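Pyridine nucleotide-disulphide oxidoreductase dimerisation region (PDB 6KYY) is an FAD-dependent flavoprotein disulfide reductase, induced by hypochlorous acid, that probably takes part in resistance to reactive chlorine species. Local coordinates at residues 9-23 / 34-48. Sequence-based numbering, arbitrary orientation.
Sequences NKYQAVIIGFGKAGK and WRVALIEQSNAMYGG. With FAD (flavin-adenine dinucleotide), chain N.
Strands 13-16 and 36-40 run parallel, and their backbone bonds alternate: Ala37 N gives to Ala13 O, Ile15 N to Ala37 O, Ile39 N to Ile15 O, and Gly17 N to Ile39 O (2.6 Å). At the N-terminal end of the pair a weak bond from Ala13 N to Arg35 O carries the pattern on, and beside it the Gln12 side chain adds a bond of its own, OE1 taking Arg35 N at 2.6 Å in a nearly straight line (166°). The Arg35 guanidinium lies on one face of the Tyr11 ring, planes 22° apart and centres 3.9 Å apart, while Ala37 CB sits over the middle of the opposite face, 3.3 Å from the ring centroid. Tyr11 OH reaches on to Asp100. Apolar contacts on the sheet face turned to helix 20-31 join Ile15 CD1 to Val36 CG1 and Ile15 CG2 to Leu38 CD1 (3.7 Å). This is the first beta-alpha-beta unit of the FAD-binding Rossmann fold, with Gly17, Gly19 and Gly22 in a GxGxxG pattern; the CA atoms of Gly17 and Gly19 lie against FAD O4B and O5B, and Lys20 N bonds to FAD O1P. The acid at the end of the second strand, Glu40, grips the adenosine ribose: OE1 accepts from FAD O2B and OE2 from FAD O3B. OE2 also takes Phe18 N at 3.0 Å, and Ser42 N bonds to OE1, so protein amides help fix the carboxylate against the sugar. With CG anti to the backbone N (chi1 175°) and a bend at chi2, the acid turns back toward the glycine-rich loop. Beyond it, the Phe18 ring carries Gly47 N over one face, 3.2 Å above its plane, and meets Leu38 CD2 through CD2. Lys23 stretches past that ring's edge, its NZ bonding to Gly47 O (2.8 Å) and to Asn89.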
ATOM      1  N   ASN B   9       8.671  46.326  -1.512  1.00 39.52           N
ATOM      2  CA  ASN B   9       9.140  46.483  -0.147  1.00 48.74           C
ATOM      3  C   ASN B   9      10.181  45.408   0.153  1.00 46.84           C
ATOM      4  O   ASN B   9      10.606  44.659  -0.731  1.00 48.45           O
ATOM      5  CB  ASN B   9       7.977  46.404   0.837  1.00 51.17           C
ATOM      6  CG  ASN B   9       6.992  47.543   0.687  1.00 50.45           C
ATOM      7  OD1 ASN B   9       7.212  48.488  -0.074  1.00 38.63           O
ATOM      8  ND2 ASN B   9       5.881  47.447   1.405  1.00 43.19           N
ATOM      9  N   LYS B  10      10.607  45.321   1.408  1.00 35.80           N
ATOM     10  CA  LYS B  10      11.466  44.233   1.849  1.00 40.93           C
ATOM     11  C   LYS B  10      10.613  43.130   2.461  1.00 28.65           C
ATOM     12  O   LYS B  10       9.802  43.385   3.357  1.00 37.86           O
ATOM     13  CB  LYS B  10      12.504  44.722   2.860  1.00 34.68           C
ATOM     14  CG  LYS B  10      13.660  43.746   3.064  1.00 45.15           C
ATOM     15  CD  LYS B  10      14.716  44.295   4.014  1.00 28.24           C
ATOM     16  CE  LYS B  10      14.144  44.531   5.400  1.00 28.88           C
ATOM     17  NZ  LYS B  10      15.209  44.842   6.393  1.00 54.44           N
ATOM     18  N   TYR B  11      10.799  41.908   1.975  1.00 26.29           N
ATOM     19  CA  TYR B  11      10.063  40.764   2.486  1.00 32.98           C
ATOM     20  C   TYR B  11      10.791  40.166   3.682  1.00 33.33           C
ATOM     21  O   TYR B  11      12.018  40.038   3.676  1.00 31.92           O
ATOM     22  CB  TYR B  11       9.884  39.704   1.399  1.00 30.66           C
ATOM     23  CG  TYR B  11       9.017  40.152   0.244  1.00 31.86           C
ATOM     24  CD1 TYR B  11       7.635  40.021   0.296  1.00 28.29           C
ATOM     25  CD2 TYR B  11       9.579  40.710  -0.897  1.00 22.49           C
ATOM     26  CE1 TYR B  11       6.839  40.429  -0.756  1.00 30.18           C
ATOM     27  CE2 TYR B  11       8.791  41.123  -1.954  1.00 23.00           C
ATOM     28  CZ  TYR B  11       7.422  40.980  -1.878  1.00 21.90           C
ATOM     29  OH  TYR B  11       6.630  41.389  -2.927  1.00 26.49           O
ATOM     30  N   GLN B  12      10.023  39.811   4.715  1.00 30.66           N
ATOM     31  CA  GLN B  12      10.610  39.132   5.864  1.00 26.47           C
ATOM     32  C   GLN B  12      11.212  37.792   5.465  1.00 33.31           C
ATOM     33  O   GLN B  12      12.163  37.322   6.101  1.00 29.82           O
ATOM     34  CB  GLN B  12       9.560  38.940   6.958  1.00 32.90           C
ATOM     35  CG  GLN B  12       9.044  40.238   7.560  1.00 20.37           C
ATOM     36  CD  GLN B  12       7.715  40.067   8.268  1.00 32.93           C
ATOM     37  OE1 GLN B  12       6.690  39.817   7.636  1.00 24.84           O
ATOM     38  NE2 GLN B  12       7.727  40.201   9.589  1.00 29.84           N
ATOM     39  N   ALA B  13      10.680  37.170   4.415  1.00 19.90           N
ATOM     40  CA  ALA B  13      11.197  35.913   3.897  1.00 10.68           C
ATOM     41  C   ALA B  13      11.073  35.917   2.382  1.00 14.10           C
ATOM     42  O   ALA B  13      10.019  36.267   1.845  1.00 14.90           O
ATOM     43  CB  ALA B  13      10.447  34.715   4.489  1.00 16.44           C
ATOM     44  N   VAL B  14      12.151  35.539   1.700  1.00 16.28           N
ATOM     45  CA  VAL B  14      12.159  35.386   0.249  1.00 10.77           C
ATOM     46  C   VAL B  14      12.620  33.972  -0.064  1.00 17.03           C
ATOM     47  O   VAL B  14      13.726  33.574   0.324  1.00 16.43           O
ATOM     48  CB  VAL B  14      13.061  36.421  -0.440  1.00 17.33           C
ATOM     49  CG1 VAL B  14      12.983  36.264  -1.952  1.00  9.99           C
ATOM     50  CG2 VAL B  14      12.667  37.828  -0.031  1.00 22.02           C
ATOM     51  N   ILE B  15      11.777  33.213  -0.758  1.00 19.88           N
ATOM     52  CA  ILE B  15      12.078  31.842  -1.148  1.00 14.15           C
ATOM     53  C   ILE B  15      12.375  31.823  -2.641  1.00 16.90           C
ATOM     54  O   ILE B  15      11.697  32.494  -3.428  1.00 17.88           O
ATOM     55  CB  ILE B  15      10.916  30.892  -0.795  1.00  9.84           C
ATOM     56  CG1 ILE B  15      10.714  30.850   0.721  1.00 11.82           C
ATOM     57  CG2 ILE B  15      11.183  29.494  -1.325  1.00 11.88           C
ATOM     58  CD1 ILE B  15       9.265  30.831   1.146  1.00 10.93           C
ATOM     59  N   ILE B  16      13.399  31.063  -3.027  1.00 16.55           N
ATOM     60  CA  ILE B  16      13.834  31.001  -4.418  1.00 20.42           C
ATOM     61  C   ILE B  16      13.510  29.632  -4.999  1.00 24.81           C
ATOM     62  O   ILE B  16      14.296  28.687  -4.867  1.00 19.85           O
ATOM     63  CB  ILE B  16      15.338  31.310  -4.538  1.00 10.07           C
ATOM     64  CG1 ILE B  16      15.665  32.632  -3.840  1.00 13.08           C
ATOM     65  CG2 ILE B  16      15.758  31.356  -5.999  1.00 10.31           C
ATOM     66  CD1 ILE B  16      17.143  32.864  -3.642  1.00 16.57           C
ATOM     67  N   GLY B  17      12.356  29.517  -5.652  1.00 18.91           N
ATOM     68  CA  GLY B  17      11.945  28.261  -6.248  1.00 11.17           C
ATOM     69  C   GLY B  17      10.674  27.707  -5.641  1.00 18.44           C
ATOM     70  O   GLY B  17      10.421  27.883  -4.445  1.00 28.23           O
ATOM     71  N   PHE B  18       9.859  27.034  -6.457  1.00 19.16           N
ATOM     72  CA  PHE B  18       8.608  26.442  -6.002  1.00 15.50           C
ATOM     73  C   PHE B  18       8.779  25.007  -5.516  1.00 33.08           C
ATOM     74  O   PHE B  18       7.859  24.192  -5.671  1.00 30.48           O
ATOM     75  CB  PHE B  18       7.563  26.503  -7.117  1.00 19.06           C
ATOM     76  CG  PHE B  18       6.195  26.914  -6.647  1.00 24.22           C
ATOM     77  CD1 PHE B  18       5.451  26.085  -5.823  1.00 26.96           C
ATOM     78  CD2 PHE B  18       5.650  28.128  -7.032  1.00 17.22           C
ATOM     79  CE1 PHE B  18       4.192  26.457  -5.391  1.00 25.29           C
ATOM     80  CE2 PHE B  18       4.391  28.509  -6.602  1.00 17.69           C
ATOM     81  CZ  PHE B  18       3.662  27.671  -5.781  1.00 28.92           C
ATOM     82  N   GLY B  19       9.923  24.678  -4.924  1.00 28.76           N
ATOM     83  CA  GLY B  19      10.186  23.328  -4.476  1.00 20.35           C
ATOM     84  C   GLY B  19       9.275  22.897  -3.339  1.00 17.68           C
ATOM     85  O   GLY B  19       8.429  23.644  -2.846  1.00 27.14           O
ATOM     86  N   LYS B  20       9.467  21.647  -2.916  1.00 13.11           N
ATOM     87  CA  LYS B  20       8.632  21.082  -1.858  1.00 21.60           C
ATOM     88  C   LYS B  20       8.797  21.854  -0.555  1.00 16.62           C
ATOM     89  O   LYS B  20       7.810  22.223   0.092  1.00 27.81           O
ATOM     90  CB  LYS B  20       8.972  19.606  -1.655  1.00 21.26           C
ATOM     91  CG  LYS B  20       8.078  18.897  -0.648  1.00 15.87           C
ATOM     92  CD  LYS B  20       6.609  19.131  -0.959  1.00 23.43           C
ATOM     93  CE  LYS B  20       5.713  18.261  -0.098  1.00 14.27           C
ATOM     94  NZ  LYS B  20       4.635  17.617  -0.900  1.00 22.88           N
ATOM     95  N   ALA B  21      10.042  22.110  -0.153  1.00 14.57           N
ATOM     96  CA  ALA B  21      10.289  22.794   1.111  1.00 14.32           C
ATOM     97  C   ALA B  21       9.818  24.242   1.061  1.00 15.48           C
ATOM     98  O   ALA B  21       9.148  24.719   1.983  1.00 16.42           O
ATOM     99  CB  ALA B  21      11.776  22.728   1.459  1.00  9.63           C
ATOM    100  N   GLY B  22      10.159  24.956  -0.015  1.00 15.52           N
ATOM    101  CA  GLY B  22       9.860  26.378  -0.073  1.00 15.23           C
ATOM    102  C   GLY B  22       8.379  26.672  -0.197  1.00 18.94           C
ATOM    103  O   GLY B  22       7.856  27.561   0.482  1.00 22.57           O
ATOM    104  N   LYS B  23       7.680  25.939  -1.065  1.00 23.12           N
ATOM    105  CA  LYS B  23       6.239  26.130  -1.179  1.00 19.16           C
ATOM    106  C   LYS B  23       5.514  25.758   0.106  1.00 14.93           C
ATOM    107  O   LYS B  23       4.415  26.262   0.347  1.00 13.51           O
ATOM    108  CB  LYS B  23       5.686  25.325  -2.359  1.00 17.85           C
ATOM    109  CG  LYS B  23       5.310  23.887  -2.045  1.00 15.22           C
ATOM    110  CD  LYS B  23       5.070  23.111  -3.330  1.00 25.79           C
ATOM    111  CE  LYS B  23       4.623  21.687  -3.058  1.00 19.79           C
ATOM    112  NZ  LYS B  23       4.089  21.044  -4.289  1.00 19.97           N
ATOM    113  N   TRP B  34       3.947  36.502   8.377  1.00 23.52           N
ATOM    114  CA  TRP B  34       5.116  36.998   7.663  1.00 19.51           C
ATOM    115  C   TRP B  34       4.750  37.441   6.251  1.00 24.52           C
ATOM    116  O   TRP B  34       3.880  36.859   5.597  1.00 23.15           O
ATOM    117  CB  TRP B  34       6.199  35.921   7.588  1.00 25.57           C
ATOM    118  CG  TRP B  34       6.794  35.514   8.907  1.00 22.15           C
ATOM    119  CD1 TRP B  34       6.156  35.432  10.111  1.00 14.23           C
ATOM    120  CD2 TRP B  34       8.150  35.115   9.146  1.00 19.68           C
ATOM    121  NE1 TRP B  34       7.032  35.015  11.084  1.00 18.34           N
ATOM    122  CE2 TRP B  34       8.262  34.814  10.517  1.00 24.59           C
ATOM    123  CE3 TRP B  34       9.280  34.990   8.333  1.00 15.33           C
ATOM    124  CZ2 TRP B  34       9.461  34.394  11.095  1.00 24.05           C
ATOM    125  CZ3 TRP B  34      10.468  34.573   8.906  1.00 30.41           C
ATOM    126  CH2 TRP B  34      10.549  34.280  10.274  1.00 23.83           C
ATOM    127  N   ARG B  35       5.432  38.484   5.780  1.00 27.39           N
ATOM    128  CA  ARG B  35       5.332  38.921   4.390  1.00 26.78           C
ATOM    129  C   ARG B  35       6.320  38.097   3.571  1.00 35.24           C
ATOM    130  O   ARG B  35       7.537  38.278   3.688  1.00 43.82           O
ATOM    131  CB  ARG B  35       5.615  40.415   4.265  1.00 21.26           C
ATOM    132  CG  ARG B  35       5.262  41.000   2.904  1.00 28.88           C
ATOM    133  CD  ARG B  35       5.224  42.521   2.934  1.00 30.03           C
ATOM    134  NE  ARG B  35       6.067  43.103   1.894  1.00 24.56           N
ATOM    135  CZ  ARG B  35       5.705  43.227   0.622  1.00 34.66           C
ATOM    136  NH1 ARG B  35       4.509  42.811   0.227  1.00 30.77           N
ATOM    137  NH2 ARG B  35       6.540  43.763  -0.258  1.00 30.84           N
ATOM    138  N   VAL B  36       5.800  37.193   2.744  1.00 23.75           N
ATOM    139  CA  VAL B  36       6.608  36.195   2.057  1.00 20.93           C
ATOM    140  C   VAL B  36       6.555  36.443   0.556  1.00 18.11           C
ATOM    141  O   VAL B  36       5.522  36.859   0.019  1.00 24.05           O
ATOM    142  CB  VAL B  36       6.133  34.764   2.384  1.00 15.83           C
ATOM    143  CG1 VAL B  36       7.206  33.749   2.026  1.00  8.18           C
ATOM    144  CG2 VAL B  36       5.754  34.654   3.852  1.00 12.72           C
ATOM    145  N   ALA B  37       7.674  36.184  -0.115  1.00 17.44           N
ATOM    146  CA  ALA B  37       7.765  36.236  -1.566  1.00 19.41           C
ATOM    147  C   ALA B  37       8.484  34.989  -2.053  1.00 24.51           C
ATOM    148  O   ALA B  37       9.572  34.668  -1.567  1.00 33.03           O
ATOM    149  CB  ALA B  37       8.503  37.492  -2.038  1.00 19.13           C
ATOM    150  N   LEU B  38       7.875  34.285  -3.002  1.00 24.84           N
ATOM    151  CA  LEU B  38       8.481  33.116  -3.623  1.00 26.83           C
ATOM    152  C   LEU B  38       8.748  33.414  -5.091  1.00 24.33           C
ATOM    153  O   LEU B  38       7.835  33.807  -5.825  1.00 27.38           O
ATOM    154  CB  LEU B  38       7.583  31.885  -3.484  1.00 16.25           C
ATOM    155  CG  LEU B  38       8.268  30.541  -3.754  1.00 19.63           C
ATOM    156  CD1 LEU B  38       7.815  29.491  -2.753  1.00 24.89           C
ATOM    157  CD2 LEU B  38       8.008  30.073  -5.178  1.00 17.69           C
ATOM    158  N   ILE B  39       9.996  33.229  -5.511  1.00 18.69           N
ATOM    159  CA  ILE B  39      10.409  33.462  -6.889  1.00 15.39           C
ATOM    160  C   ILE B  39      10.416  32.132  -7.625  1.00  9.05           C
ATOM    161  O   ILE B  39      10.948  31.137  -7.120  1.00 18.00           O
ATOM    162  CB  ILE B  39      11.792  34.133  -6.954  1.00 19.03           C
ATOM    163  CG1 ILE B  39      11.964  35.110  -5.790  1.00 22.65           C
ATOM    164  CG2 ILE B  39      11.977  34.843  -8.287  1.00 25.47           C
ATOM    165  CD1 ILE B  39      11.174  36.384  -5.949  1.00 30.62           C
ATOM    166  N   GLU B  40       9.827  32.114  -8.818  1.00 14.00           N
ATOM    167  CA  GLU B  40       9.764  30.914  -9.646  1.00 15.52           C
ATOM    168  C   GLU B  40      10.070  31.310 -11.081  1.00 30.04           C
ATOM    169  O   GLU B  40       9.377  32.157 -11.653  1.00 26.98           O
ATOM    170  CB  GLU B  40       8.390  30.245  -9.541  1.00 14.53           C
ATOM    171  CG  GLU B  40       8.196  29.062 -10.469  1.00 21.72           C
ATOM    172  CD  GLU B  40       9.364  28.098 -10.444  1.00 23.00           C
ATOM    173  OE1 GLU B  40       9.891  27.773 -11.529  1.00 22.67           O
ATOM    174  OE2 GLU B  40       9.754  27.659  -9.340  1.00 28.49           O
ATOM    175  N   GLN B  41      11.104  30.699 -11.661  1.00 28.10           N
ATOM    176  CA  GLN B  41      11.598  31.103 -12.971  1.00 25.70           C
ATOM    177  C   GLN B  41      10.757  30.580 -14.128  1.00 26.33           C
ATOM    178  O   GLN B  41      10.964  31.019 -15.265  1.00 22.36           O
ATOM    179  CB  GLN B  41      13.047  30.641 -13.149  1.00 17.45           C
ATOM    180  CG  GLN B  41      13.201  29.145 -13.379  1.00 19.35           C
ATOM    181  CD  GLN B  41      14.646  28.687 -13.299  1.00 31.46           C
ATOM    182  OE1 GLN B  41      15.560  29.499 -13.150  1.00 27.98           O
ATOM    183  NE2 GLN B  41      14.860  27.379 -13.399  1.00 16.28           N
ATOM    184  N   SER B  42       9.818  29.670 -13.878  1.00 23.50           N
ATOM    185  CA  SER B  42       9.048  29.047 -14.946  1.00 17.90           C
ATOM    186  C   SER B  42       7.593  28.918 -14.524  1.00 28.22           C
ATOM    187  O   SER B  42       7.307  28.434 -13.426  1.00 26.39           O
ATOM    188  CB  SER B  42       9.618  27.669 -15.299  1.00 11.34           C
ATOM    189  OG  SER B  42       9.205  27.256 -16.589  1.00 22.66           O
ATOM    190  N   ASN B  43       6.680  29.342 -15.397  1.00 30.06           N
ATOM    191  CA  ASN B  43       5.255  29.194 -15.125  1.00 29.96           C
ATOM    192  C   ASN B  43       4.738  27.795 -15.440  1.00 24.80           C
ATOM    193  O   ASN B  43       3.565  27.510 -15.172  1.00 24.65           O
ATOM    194  CB  ASN B  43       4.454  30.247 -15.899  1.00 23.89           C
ATOM    195  CG  ASN B  43       4.313  29.919 -17.373  1.00 22.79           C
ATOM    196  OD1 ASN B  43       5.196  29.311 -17.977  1.00 40.99           O
ATOM    197  ND2 ASN B  43       3.197  30.331 -17.964  1.00 27.29           N
ATOM    198  N   ALA B  44       5.575  26.927 -16.005  1.00 29.47           N
ATOM    199  CA  ALA B  44       5.275  25.509 -16.132  1.00 15.86           C
ATOM    200  C   ALA B  44       5.899  24.695 -15.008  1.00 34.01           C
ATOM    201  O   ALA B  44       5.829  23.461 -15.029  1.00 26.43           O
ATOM    202  CB  ALA B  44       5.750  24.984 -17.489  1.00 12.77           C
ATOM    203  N   MET B  45       6.516  25.363 -14.033  1.00 28.78           N
ATOM    204  CA  MET B  45       7.125  24.708 -12.885  1.00 21.91           C
ATOM    205  C   MET B  45       6.439  25.080 -11.577  1.00 28.86           C
ATOM    206  O   MET B  45       6.999  24.826 -10.504  1.00 16.87           O
ATOM    207  CB  MET B  45       8.616  25.043 -12.811  1.00 21.64           C
ATOM    208  CG  MET B  45       9.466  24.279 -13.805  1.00 15.04           C
ATOM    209  SD  MET B  45       9.456  22.507 -13.484  1.00 24.79           S
ATOM    210  CE  MET B  45      11.167  22.247 -13.018  1.00 21.34           C
ATOM    211  N   TYR B  46       5.256  25.690 -11.640  1.00 20.68           N
ATOM    212  CA  TYR B  46       4.472  25.930 -10.438  1.00 14.88           C
ATOM    213  C   TYR B  46       4.198  24.608  -9.735  1.00 26.31           C
ATOM    214  O   TYR B  46       3.718  23.652 -10.350  1.00 22.28           O
ATOM    215  CB  TYR B  46       3.152  26.618 -10.791  1.00 27.26           C
ATOM    216  CG  TYR B  46       3.273  28.069 -11.202  1.00 33.58           C
ATOM    217  CD1 TYR B  46       4.315  28.865 -10.741  1.00 26.18           C
ATOM    218  CD2 TYR B  46       2.331  28.648 -12.046  1.00 33.23           C
ATOM    219  CE1 TYR B  46       4.418  30.193 -11.115  1.00 27.23           C
ATOM    220  CE2 TYR B  46       2.426  29.972 -12.424  1.00 20.96           C
ATOM    221  CZ  TYR B  46       3.470  30.740 -11.956  1.00 38.91           C
ATOM    222  OH  TYR B  46       3.562  32.057 -12.334  1.00 26.75           O
ATOM    223  N   GLY B  47       4.517  24.545  -8.447  1.00 16.25           N
ATOM    224  CA  GLY B  47       4.339  23.334  -7.680  1.00 17.58           C
ATOM    225  C   GLY B  47       5.597  22.520  -7.472  1.00 20.53           C
ATOM    226  O   GLY B  47       5.592  21.613  -6.631  1.00 26.03           O
ATOM    227  N   GLY B  48       6.661  22.804  -8.211  1.00 16.93           N
ATOM    228  CA  GLY B  48       7.950  22.179  -7.988  1.00 21.96           C
ATOM    229  C   GLY B  48       8.296  21.167  -9.068  1.00 34.26           C
ATOM    230  O   GLY B  48       7.529  20.902  -9.995  1.00 39.22           O
TER
HETATM  231  PA  FAD N 501      12.383  21.423  -6.749  1.00 26.90           P
HETATM  232  O1A FAD N 501      13.409  20.858  -7.659  1.00 24.59           O
HETATM  233  O2A FAD N 501      11.113  20.583  -6.574  1.00 30.08           O
HETATM  234  O5B FAD N 501      11.991  22.875  -7.196  1.00 30.02           O
HETATM  235  C5B FAD N 501      12.851  23.651  -8.056  1.00 23.15           C
HETATM  236  C4B FAD N 501      12.084  24.855  -8.545  1.00 30.17           C
HETATM  237  O4B FAD N 501      12.918  26.034  -8.466  1.00 21.28           O
HETATM  238  C3B FAD N 501      11.586  24.767  -9.988  1.00 22.16           C
HETATM  239  O3B FAD N 501      10.239  25.212 -10.081  1.00 29.01           O
HETATM  240  C2B FAD N 501      12.549  25.684 -10.748  1.00 14.48           C
HETATM  241  O2B FAD N 501      11.928  26.281 -11.881  1.00 14.60           O
HETATM  242  C1B FAD N 501      12.852  26.736  -9.686  1.00 18.94           C
HETATM  243  N9A FAD N 501      14.112  27.448  -9.883  1.00 25.58           N
HETATM  244  C8A FAD N 501      15.337  26.903 -10.165  1.00 25.76           C
HETATM  245  N7A FAD N 501      16.300  27.787 -10.292  1.00 18.69           N
HETATM  246  C5A FAD N 501      15.661  28.999 -10.081  1.00 12.42           C
HETATM  247  C6A FAD N 501      16.123  30.330 -10.079  1.00 13.51           C
HETATM  248  N6A FAD N 501      17.393  30.675 -10.304  1.00 21.58           N
HETATM  249  N1A FAD N 501      15.223  31.307  -9.830  1.00 17.59           N
HETATM  250  C2A FAD N 501      13.951  30.968  -9.603  1.00 15.74           C
HETATM  251  N3A FAD N 501      13.401  29.752  -9.581  1.00 20.97           N
HETATM  252  C4A FAD N 501      14.312  28.806  -9.827  1.00 21.72           C
HETATM  253  N1  FAD N 501      11.574  12.028  -5.244  1.00 27.18           N
HETATM  254  C2  FAD N 501      10.924  11.145  -4.429  1.00 23.07           C
HETATM  255  O2  FAD N 501      10.851  11.325  -3.208  1.00 37.33           O
HETATM  256  N3  FAD N 501      10.328  10.021  -4.972  1.00 14.82           N
HETATM  257  C4  FAD N 501      10.329   9.662  -6.305  1.00 25.01           C
HETATM  258  O4  FAD N 501       9.753   8.639  -6.669  1.00 35.08           O
HETATM  259  C4X FAD N 501      11.027  10.604  -7.164  1.00 21.44           C
HETATM  260  N5  FAD N 501      11.050  10.365  -8.442  1.00 27.83           N
HETATM  261  C5X FAD N 501      11.709  11.267  -9.260  1.00 30.18           C
HETATM  262  C6  FAD N 501      11.759  11.014 -10.630  1.00 34.83           C
HETATM  263  C7  FAD N 501      12.409  11.889 -11.495  1.00 52.60           C
HETATM  264  C7M FAD N 501      12.442  11.584 -12.969  1.00 34.20           C
HETATM  265  C8  FAD N 501      13.024  13.041 -10.982  1.00 32.28           C
HETATM  266  C8M FAD N 501      13.735  14.008 -11.891  1.00 22.13           C
HETATM  267  C9  FAD N 501      12.978  13.296  -9.615  1.00 25.94           C
HETATM  268  C9A FAD N 501      12.326  12.421  -8.754  1.00 18.71           C
HETATM  269  N10 FAD N 501      12.254  12.653  -7.366  1.00 19.12           N
HETATM  270  C10 FAD N 501      11.613  11.763  -6.539  1.00 18.83           C
HETATM  271  C1' FAD N 501      12.888  13.838  -6.769  1.00 26.43           C
HETATM  272  C2' FAD N 501      11.938  15.022  -6.621  1.00 19.15           C
HETATM  273  O2' FAD N 501      11.507  15.474  -7.905  1.00 27.12           O
HETATM  274  C3' FAD N 501      12.667  16.162  -5.908  1.00 23.91           C
HETATM  275  O3' FAD N 501      13.618  15.610  -5.006  1.00 21.95           O
HETATM  276  C4' FAD N 501      11.748  17.113  -5.139  1.00 30.64           C
HETATM  277  O4' FAD N 501      10.961  17.865  -6.063  1.00 41.87           O
HETATM  278  C5' FAD N 501      12.510  18.041  -4.216  1.00 21.92           C
HETATM  279  O5' FAD N 501      12.941  19.198  -4.961  1.00 20.19           O
HETATM  280  P   FAD N 501      13.319  20.543  -4.235  1.00 20.18           P
HETATM  281  O1P FAD N 501      12.380  20.768  -3.046  1.00 16.75           O
HETATM  282  O2P FAD N 501      14.758  20.561  -3.893  1.00 38.20           O
HETATM  283  O3P FAD N 501      13.006  21.665  -5.311  1.00 30.22           O